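Long-range contacts in down syndrome cell adhesion molecule, isoform AK (Drosophila melanogaster, PDB 4WVR), which probably mediates homophilic cell adhesion, its seventh immunoglobulin domain, the part studied here, being implicated in homodimer recognition: residues A[6-11]-A[86-91]; A[13-18]-A[26-31]; A[79-84]-A[94-99]. All coordinates share one frame; numbering follows the deposited sequence.

Interaction 1 (A[6-11]-A[86-91])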
loop_
_atom_site.group_PDB
_atom_site.type_symbol
_atom_site.label_atom_id
_atom_site.label_comp_id
_atom_site.label_asym_id
_atom_site.label_seq_id
_atom_site.Cartn_x
_atom_site.Cartn_y
_atom_site.Cartn_z
ATOM N N VAL A 6 -2.713 10.142 23.426
ATOM C CA VAL A 6 -2.598 10.548 22.026
ATOM C C VAL A 6 -3.466 9.687 21.111
ATOM O O VAL A 6 -3.249 8.479 20.993
ATOM C CB VAL A 6 -1.141 10.481 21.535
ATOM C CG1 VAL A 6 -1.046 10.968 20.101
ATOM C CG2 VAL A 6 -0.241 11.298 22.449
ATOM N N PRO A 7 -4.456 10.317 20.459
ATOM C CA PRO A 7 -5.392 9.673 19.535
ATOM C C PRO A 7 -4.754 9.418 18.167
ATOM O O PRO A 7 -3.795 10.103 17.808
ATOM C CB PRO A 7 -6.528 10.692 19.437
ATOM C CG PRO A 7 -5.847 12.001 19.608
ATOM C CD PRO A 7 -4.699 11.767 20.562
ATOM N N PRO A 8 -5.276 8.439 17.411
ATOM C CA PRO A 8 -4.677 8.082 16.118
ATOM C C PRO A 8 -4.857 9.171 15.070
ATOM O O PRO A 8 -5.921 9.784 15.003
ATOM C CB PRO A 8 -5.442 6.813 15.708
ATOM C CG PRO A 8 -6.144 6.343 16.951
ATOM C CD PRO A 8 -6.425 7.580 17.738
ATOM N N SER A 9 -3.820 9.417 14.275
ATOM C CA SER A 9 -3.934 10.265 13.092
ATOM C C SER A 9 -3.473 9.458 11.885
ATOM O O SER A 9 -2.531 8.670 11.985
ATOM C CB SER A 9 -3.113 11.547 13.236
ATOM O OG SER A 9 -1.724 11.273 13.178
ATOM N N ILE A 10 -4.139 9.651 10.752
ATOM C CA ILE A 10 -3.920 8.803 9.586
ATOM C C ILE A 10 -3.471 9.583 8.357
ATOM O O ILE A 10 -4.076 10.593 8.000
ATOM C CB ILE A 10 -5.203 8.032 9.218
ATOM C CG1 ILE A 10 -5.831 7.405 10.465
ATOM C CG2 ILE A 10 -4.914 6.982 8.142
ATOM C CD1 ILE A 10 -7.211 6.837 10.226
ATOM N N ALA A 11 -2.416 9.105 7.704
ATOM C CA ALA A 11 -2.025 9.652 6.412
ATOM C C ALA A 11 -3.103 9.340 5.381
ATOM O O ALA A 11 -3.587 8.210 5.303
ATOM C CB ALA A 11 -0.681 9.093 5.969
ATOM N N ALA A 86 -9.127 4.146 12.558
ATOM C CA ALA A 86 -8.094 3.831 13.540
ATOM C C ALA A 86 -8.521 4.270 14.935
ATOM O O ALA A 86 -8.817 5.445 15.159
ATOM C CB ALA A 86 -6.785 4.492 13.160
ATOM N N GLU A 87 -8.542 3.325 15.870
ATOM C CA GLU A 87 -8.982 3.602 17.234
ATOM C C GLU A 87 -8.004 3.116 18.291
ATOM O O GLU A 87 -7.441 2.028 18.185
ATOM C CB GLU A 87 -10.343 2.956 17.497
ATOM C CG GLU A 87 -11.470 3.462 16.628
ATOM C CD GLU A 87 -12.647 2.505 16.596
ATOM O OE1 GLU A 87 -12.505 1.362 17.078
ATOM O OE2 GLU A 87 -13.718 2.902 16.097
ATOM N N ASN A 88 -7.811 3.938 19.315
ATOM C CA ASN A 88 -7.163 3.496 20.539
ATOM C C ASN A 88 -8.007 3.909 21.743
ATOM O O ASN A 88 -9.159 4.323 21.587
ATOM C CB ASN A 88 -5.739 4.053 20.646
ATOM C CG ASN A 88 -5.687 5.569 20.561
ATOM O OD1 ASN A 88 -6.705 6.251 20.677
ATOM N ND2 ASN A 88 -4.489 6.103 20.358
ATOM N N LYS A 89 -7.440 3.802 22.939
ATOM C CA LYS A 89 -8.176 4.154 24.146
ATOM C C LYS A 89 -8.446 5.655 24.210
ATOM O O LYS A 89 -9.458 6.086 24.764
ATOM C CB LYS A 89 -7.414 3.698 25.392
ATOM C CG LYS A 89 -6.531 2.478 25.176
ATOM C CD LYS A 89 -5.931 1.999 26.488
ATOM C CE LYS A 89 -4.477 2.421 26.621
ATOM N NZ LYS A 89 -3.846 1.878 27.856
ATOM N N ALA A 90 -7.543 6.441 23.630
ATOM C CA ALA A 90 -7.663 7.896 23.638
ATOM C C ALA A 90 -8.840 8.382 22.790
ATOM O O ALA A 90 -9.753 9.032 23.298
ATOM C CB ALA A 90 -6.368 8.533 23.153
ATOM N N GLY A 91 -8.813 8.068 21.500
ATOM C CA GLY A 91 -9.869 8.487 20.597
ATOM C C GLY A 91 -9.868 7.719 19.289
ATOM O O GLY A 91 -9.292 6.633 19.193
#

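Interaction 2 (A[13-18]-A[26-31])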
loop_
_atom_site.group_PDB
_atom_site.type_symbol
_atom_site.label_atom_id
_atom_site.label_comp_id
_atom_site.label_asym_id
_atom_site.label_seq_id
_atom_site.Cartn_x
_atom_site.Cartn_y
_atom_site.Cartn_z
ATOM N N PHE A 13 -4.940 8.430 1.864
ATOM C CA PHE A 13 -4.596 7.545 0.760
ATOM C C PHE A 13 -5.566 7.756 -0.394
ATOM O O PHE A 13 -6.585 8.422 -0.236
ATOM C CB PHE A 13 -4.593 6.075 1.208
ATOM C CG PHE A 13 -5.834 5.647 1.960
ATOM C CD1 PHE A 13 -7.053 5.517 1.311
ATOM C CD2 PHE A 13 -5.767 5.339 3.310
ATOM C CE1 PHE A 13 -8.189 5.110 1.996
ATOM C CE2 PHE A 13 -6.896 4.923 4.003
ATOM C CZ PHE A 13 -8.109 4.814 3.344
ATOM N N SER A 14 -5.252 7.190 -1.554
ATOM C CA SER A 14 -6.130 7.323 -2.708
ATOM C C SER A 14 -5.970 6.167 -3.689
ATOM O O SER A 14 -4.863 5.692 -3.921
ATOM C CB SER A 14 -5.867 8.653 -3.422
ATOM O OG SER A 14 -6.673 8.780 -4.583
ATOM N N PHE A 15 -7.084 5.721 -4.261
ATOM C CA PHE A 15 -7.042 4.755 -5.351
ATOM C C PHE A 15 -6.638 5.448 -6.649
ATOM O O PHE A 15 -6.276 4.794 -7.626
ATOM C CB PHE A 15 -8.392 4.054 -5.522
ATOM C CG PHE A 15 -8.778 3.188 -4.358
ATOM C CD1 PHE A 15 -8.253 1.913 -4.221
ATOM C CD2 PHE A 15 -9.669 3.646 -3.404
ATOM C CE1 PHE A 15 -8.608 1.109 -3.148
ATOM C CE2 PHE A 15 -10.029 2.850 -2.330
ATOM C CZ PHE A 15 -9.498 1.579 -2.203
ATOM N N GLY A 16 -6.702 6.776 -6.652
ATOM C CA GLY A 16 -6.248 7.548 -7.792
ATOM C C GLY A 16 -7.270 8.510 -8.360
ATOM O O GLY A 16 -8.435 8.517 -7.959
ATOM N N ASP A 17 -6.816 9.318 -9.315
ATOM C CA ASP A 17 -7.642 10.332 -9.960
ATOM C C ASP A 17 -8.720 9.689 -10.822
ATOM O O ASP A 17 -9.886 10.083 -10.792
ATOM C CB ASP A 17 -6.777 11.237 -10.838
ATOM C CG ASP A 17 -5.354 11.351 -10.331
ATOM O OD1 ASP A 17 -5.111 12.142 -9.391
ATOM O OD2 ASP A 17 -4.484 10.623 -10.857
ATOM N N ASP A 18 -8.309 8.695 -11.600
ATOM C CA ASP A 18 -9.133 8.170 -12.676
ATOM C C ASP A 18 -9.874 6.898 -12.286
ATOM O O ASP A 18 -9.397 6.126 -11.451
ATOM C CB ASP A 18 -8.256 7.911 -13.898
ATOM C CG ASP A 18 -7.482 9.143 -14.326
ATOM O OD1 ASP A 18 -8.004 10.268 -14.164
ATOM O OD2 ASP A 18 -6.340 8.988 -14.804
ATOM N N ALA A 26 -5.985 -3.120 -7.403
ATOM C CA ALA A 26 -5.986 -1.843 -6.703
ATOM C C ALA A 26 -5.816 -2.041 -5.207
ATOM O O ALA A 26 -6.134 -3.104 -4.666
ATOM C CB ALA A 26 -7.267 -1.076 -6.993
ATOM N N GLY A 27 -5.310 -1.014 -4.538
ATOM C CA GLY A 27 -5.089 -1.109 -3.108
ATOM C C GLY A 27 -4.623 0.180 -2.469
ATOM O O GLY A 27 -4.215 1.117 -3.160
ATOM N N VAL A 28 -4.697 0.221 -1.141
ATOM C CA VAL A 28 -4.214 1.349 -0.353
ATOM C C VAL A 28 -3.611 0.863 0.962
ATOM O O VAL A 28 -3.936 -0.235 1.430
ATOM C CB VAL A 28 -5.340 2.353 -0.033
ATOM C CG1 VAL A 28 -5.741 3.143 -1.275
ATOM C CG2 VAL A 28 -6.541 1.634 0.575
ATOM N N GLN A 29 -2.728 1.676 1.541
ATOM C CA GLN A 29 -2.201 1.424 2.878
ATOM C C GLN A 29 -2.757 2.459 3.829
ATOM O O GLN A 29 -2.634 3.661 3.582
ATOM C CB GLN A 29 -0.676 1.508 2.935
ATOM C CG GLN A 29 0.083 0.380 2.270
ATOM C CD GLN A 29 1.540 0.320 2.709
ATOM O OE1 GLN A 29 1.897 0.691 3.830
ATOM N NE2 GLN A 29 2.400 -0.059 1.782
ATOM N N CYS A 30 -3.351 1.998 4.924
ATOM C CA CYS A 30 -3.772 2.895 5.993
ATOM C C CYS A 30 -2.645 2.998 7.007
ATOM O O CYS A 30 -2.419 2.080 7.798
ATOM C CB CYS A 30 -5.055 2.393 6.655
ATOM S SG CYS A 30 -5.686 3.482 7.951
ATOM N N MET A 31 -1.924 4.110 6.971
ATOM C CA MET A 31 -0.750 4.266 7.815
ATOM C C MET A 31 -0.984 5.312 8.892
ATOM O O MET A 31 -1.046 6.510 8.617
ATOM C CB MET A 31 0.475 4.626 6.967
ATOM C CG MET A 31 0.986 3.463 6.113
ATOM S SD MET A 31 2.226 3.959 4.896
ATOM C CE MET A 31 1.214 4.903 3.756
HETATM O O HOH W 1 -2.748 3.429 -3.633
#

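Interaction 3 (A[79-84]-A[94-99])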
loop_
_atom_site.group_PDB
_atom_site.type_symbol
_atom_site.label_atom_id
_atom_site.label_comp_id
_atom_site.label_asym_id
_atom_site.label_seq_id
_atom_site.Cartn_x
_atom_site.Cartn_y
_atom_site.Cartn_z
ATOM N N ARG A 79 -17.272 -0.719 -6.220
ATOM C CA ARG A 79 -17.577 0.707 -6.273
ATOM C C ARG A 79 -17.937 1.292 -4.914
ATOM O O ARG A 79 -18.710 0.699 -4.157
ATOM C CB ARG A 79 -18.738 0.953 -7.230
ATOM C CG ARG A 79 -18.340 1.464 -8.586
ATOM C CD ARG A 79 -19.582 1.664 -9.423
ATOM N NE ARG A 79 -19.340 1.417 -10.837
ATOM C CZ ARG A 79 -20.190 0.778 -11.633
ATOM N NH1 ARG A 79 -21.331 0.310 -11.144
ATOM N NH2 ARG A 79 -19.895 0.603 -12.911
ATOM N N GLY A 80 -17.391 2.465 -4.611
ATOM C CA GLY A 80 -17.824 3.192 -3.437
ATOM C C GLY A 80 -16.731 3.746 -2.550
ATOM O O GLY A 80 -15.556 3.800 -2.925
ATOM N N VAL A 81 -17.134 4.154 -1.353
ATOM C CA VAL A 81 -16.239 4.823 -0.421
ATOM C C VAL A 81 -15.566 3.834 0.523
ATOM O O VAL A 81 -16.230 3.163 1.312
ATOM C CB VAL A 81 -16.993 5.877 0.413
ATOM C CG1 VAL A 81 -16.022 6.658 1.290
ATOM C CG2 VAL A 81 -17.770 6.814 -0.501
ATOM N N PHE A 82 -14.243 3.746 0.435
ATOM C CA PHE A 82 -13.475 2.940 1.372
ATOM C C PHE A 82 -13.015 3.807 2.530
ATOM O O PHE A 82 -12.385 4.843 2.331
ATOM C CB PHE A 82 -12.272 2.290 0.684
ATOM C CG PHE A 82 -12.642 1.179 -0.256
ATOM C CD1 PHE A 82 -13.026 1.453 -1.555
ATOM C CD2 PHE A 82 -12.602 -0.140 0.164
ATOM C CE1 PHE A 82 -13.369 0.431 -2.421
ATOM C CE2 PHE A 82 -12.944 -1.165 -0.695
ATOM C CZ PHE A 82 -13.327 -0.879 -1.989
ATOM N N LYS A 83 -13.338 3.383 3.743
ATOM C CA LYS A 83 -12.932 4.132 4.916
ATOM C C LYS A 83 -12.042 3.291 5.809
ATOM O O LYS A 83 -12.349 2.138 6.097
ATOM C CB LYS A 83 -14.154 4.618 5.698
ATOM C CG LYS A 83 -13.807 5.434 6.935
ATOM C CD LYS A 83 -15.056 5.779 7.729
ATOM C CE LYS A 83 -16.063 6.532 6.872
ATOM N NZ LYS A 83 -17.317 6.823 7.623
ATOM N N CYS A 84 -10.925 3.872 6.227
ATOM C CA CYS A 84 -10.086 3.257 7.240
ATOM C C CYS A 84 -10.335 3.940 8.572
ATOM O O CYS A 84 -10.262 5.163 8.661
ATOM C CB CYS A 84 -8.611 3.360 6.876
ATOM S SG CYS A 84 -7.542 2.690 8.165
ATOM N N PHE A 94 -10.504 8.769 11.094
ATOM C CA PHE A 94 -10.696 8.045 9.846
ATOM C C PHE A 94 -10.282 8.871 8.638
ATOM O O PHE A 94 -10.165 10.093 8.709
ATOM C CB PHE A 94 -12.154 7.599 9.696
ATOM C CG PHE A 94 -13.112 8.726 9.425
ATOM C CD1 PHE A 94 -13.622 9.485 10.466
ATOM C CD2 PHE A 94 -13.508 9.019 8.131
ATOM C CE1 PHE A 94 -14.503 10.527 10.218
ATOM C CE2 PHE A 94 -14.387 10.055 7.877
ATOM C CZ PHE A 94 -14.889 10.809 8.922
ATOM N N THR A 95 -10.052 8.183 7.528
ATOM C CA THR A 95 -9.771 8.841 6.262
ATOM C C THR A 95 -10.355 7.959 5.167
ATOM O O THR A 95 -10.517 6.750 5.357
ATOM C CB THR A 95 -8.260 9.078 6.054
ATOM O OG1 THR A 95 -8.057 10.011 4.987
ATOM C CG2 THR A 95 -7.535 7.778 5.737
ATOM N N THR A 96 -10.705 8.557 4.036
ATOM C CA THR A 96 -11.428 7.821 3.007
ATOM C C THR A 96 -10.839 7.998 1.615
ATOM O O THR A 96 -9.978 8.851 1.389
ATOM C CB THR A 96 -12.909 8.250 2.941
ATOM O OG1 THR A 96 -12.987 9.608 2.495
ATOM C CG2 THR A 96 -13.584 8.127 4.302
ATOM N N SER A 97 -11.325 7.182 0.685
ATOM C CA SER A 97 -11.045 7.368 -0.731
ATOM C C SER A 97 -12.124 6.672 -1.541
ATOM O O SER A 97 -12.492 5.535 -1.250
ATOM C CB SER A 97 -9.665 6.827 -1.104
ATOM O OG SER A 97 -9.369 7.100 -2.466
ATOM N N GLU A 98 -12.643 7.353 -2.551
ATOM C CA GLU A 98 -13.677 6.747 -3.372
ATOM C C GLU A 98 -13.063 5.982 -4.528
ATOM O O GLU A 98 -12.262 6.524 -5.288
ATOM C CB GLU A 98 -14.651 7.799 -3.902
ATOM C CG GLU A 98 -15.814 7.188 -4.665
ATOM C CD GLU A 98 -16.719 8.225 -5.294
ATOM O OE1 GLU A 98 -16.397 9.429 -5.205
ATOM O OE2 GLU A 98 -17.754 7.831 -5.872
ATOM N N LEU A 99 -13.438 4.713 -4.647
ATOM C CA LEU A 99 -13.032 3.902 -5.785
ATOM C C LEU A 99 -14.088 3.984 -6.880
ATOM O O LEU A 99 -15.264 3.713 -6.641
ATOM C CB LEU A 99 -12.814 2.446 -5.369
ATOM C CG LEU A 99 -12.421 1.500 -6.504
ATOM C CD1 LEU A 99 -11.097 1.925 -7.116
ATOM C CD2 LEU A 99 -12.356 0.058 -6.016
#

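Interaction 1 (A[6-11]-A[86-91])
An Asx motif at Asn88, in the turn between strands 80-87 and 92-99, receives the N-terminal stretch of this immunoglobulin domain, with Val6, Pro8 and Ile10 touching it. The Asn88 OD1 accepts from Gly91 N at 2.9 Å, nearly straight, while Asn88 N donates to Gly91 O. With chi1 at 56°, Asn88 CG lies between the backbone N and the carbonyl carbon. The other branch of the amide turns to the N-terminal segment of the same chain: Asn88 ND2 donates to Val6 O at 2.8 Å, somewhat bent at 138°, and its second bond goes to Asp36 O. Asparagine suits the place because one amide both closes a turn and ties down a loop. Pro8, with no N-H to satisfy, packs its ring here: Pro8 CD is 3.2 Å from Asn88 OD1, and Pro8 CB is 3.7 Å from Ala86 CB. Ile10 CD1 meets the same Ala86 CB at 3.8 Å, and the small methyl allows both in. Ala90 CB lies 3.7 Å from Val6 C. The stretch 6-11 thus runs past the end of strand 80-87, held by backbone bonds of Ser9 to Gln33 and Lys34, and with Ile10 resting on Thr95 of strand 92-99.

Interaction 2 (A[13-18]-A[26-31])
Phe13 and Phe15 reach Val28 through different first torsions: Phe13 CG sits between its backbone N and carbonyl carbon (chi1 50°), whereas Phe15 CG is anti to its carbonyl carbon (chi1 -66°). Both rings thereby meet the one valine, and each ring has a different methyl of the valine over its face. Val28 CG1 stands over the centre of the Phe15 ring, 4.0 Å from its centroid, and Val28 CG2 lies over a face of the Phe13 ring but shifted toward the rim, 4.2 Å from that centroid. These are CH-pi contacts, and a beta-branched residue suits the spot because it offers two methyls close to the strand backbone. Val28 CG1 also touches the Phe13 ring, at 3.7 Å from Phe13 CD1. Farther along, Phe13 CE2 approaches Cys30 CB at 4.1 Å, and Phe15 CD1 meets Ala26 CB at 4.2 Å. The two backbones run nearly antiparallel but are too far apart to bond directly. Instead a water sits 2.8 Å from Gly27 O and 3.1 Å from Ser14 O, although it has more acceptors around it than protons to give. Ser14 OG accepts from Gly16 N, forming an ST turn. Across the core Phe13 meets Trp43 and Phe15 meets Phe82, while Phe15 N bonds to Ser97 OG. On the other side of strand 26-31, Gln29 NE2 donates to Leu69 O of the second subunit, so this strand faces both the core and the dimer. The chemistry implies a grip made by dispersion and CH-pi packing of rings on methyls, with one water between Ser14 O and Gly27 O as the polar link, so that shape rather than bond direction joins this N-terminal stretch to strand 26-31.

Interaction 3 (A[79-84]-A[94-99])
Gly80, Phe82 and Cys84 are each tied to the opposite strand by a reciprocal pair of backbone hydrogen bonds, with Leu99, Ser97 and Thr95 respectively. The shortest, from Leu99 N to Gly80 O, measures 2.9 Å, and Gly80 N returns a nearly straight bond of 3.2 Å to Leu99 O. Between these rungs Val81 faces Glu98 and Lys83 faces Thr96 as antiparallel non-hydrogen-bonded pairs, and Thr96 CA makes a CA-H...O contact of 3.2 Å with Phe82 O. Gly80 has phi of 133°, where a side chain would collide with the preceding carbonyl. On the face bearing Val81, Lys83, Thr96 and Glu98, the Lys83 chain bends at chi3 (-57°), which places CE, and Lys83 NZ ends over the face of the Phe94 ring, 4.7 Å from its centroid, in a cation-pi contact. The methylenes pack as well: Lys83 CD lies 3.6 Å from Phe94 CD2, and Lys83 CG runs beside Thr96 CG2 at 3.8 Å. That methyl also abuts the edge of the Phe94 ring. An alanine in place of Lys83 would probably leave the Phe94 ring without its cation and the methylenes packed against it, and freer to turn. Lysine suits a partly exposed site because its long apolar stem packs on Phe94 and Thr96 while its charge sits over the ring. The opposite face bears Phe82, Cys84 and Leu99 together with Thr95 and Ser97; here Phe82 CE1 meets Leu99 CB at 3.6 Å, the methylene lying near the ring plane at its edge, with Ile71 touching both residues. Cys84 forms the disulfide with Cys30. Such an antiparallel hairpin, with a cysteine reaching across to the other sheet, is the F-G pair of the immunoglobulin beta-sandwich.

Interactions 2 and 3 lie about 9 Å apart, centre to centre, in the body of the sandwich, whereas interaction 1 is about 20 Å from interaction 2 and 18 Å from interaction 3, at one end. Interaction 2 bears on the three-stranded sheet and interaction 3 on the four-stranded one; the Cys30 to Cys84 disulfide joins them. Interactions 1 and 3 share strand 80-87. Along the chain, interaction 2 is nested within the loop closed by interaction 1 and precedes interaction 3, while interactions 1 and 3 interleave. Ile10, packed against Cys30 and Thr95, links the end contact to both sheets, so the N-terminal stretch bridges the two halves of the domain.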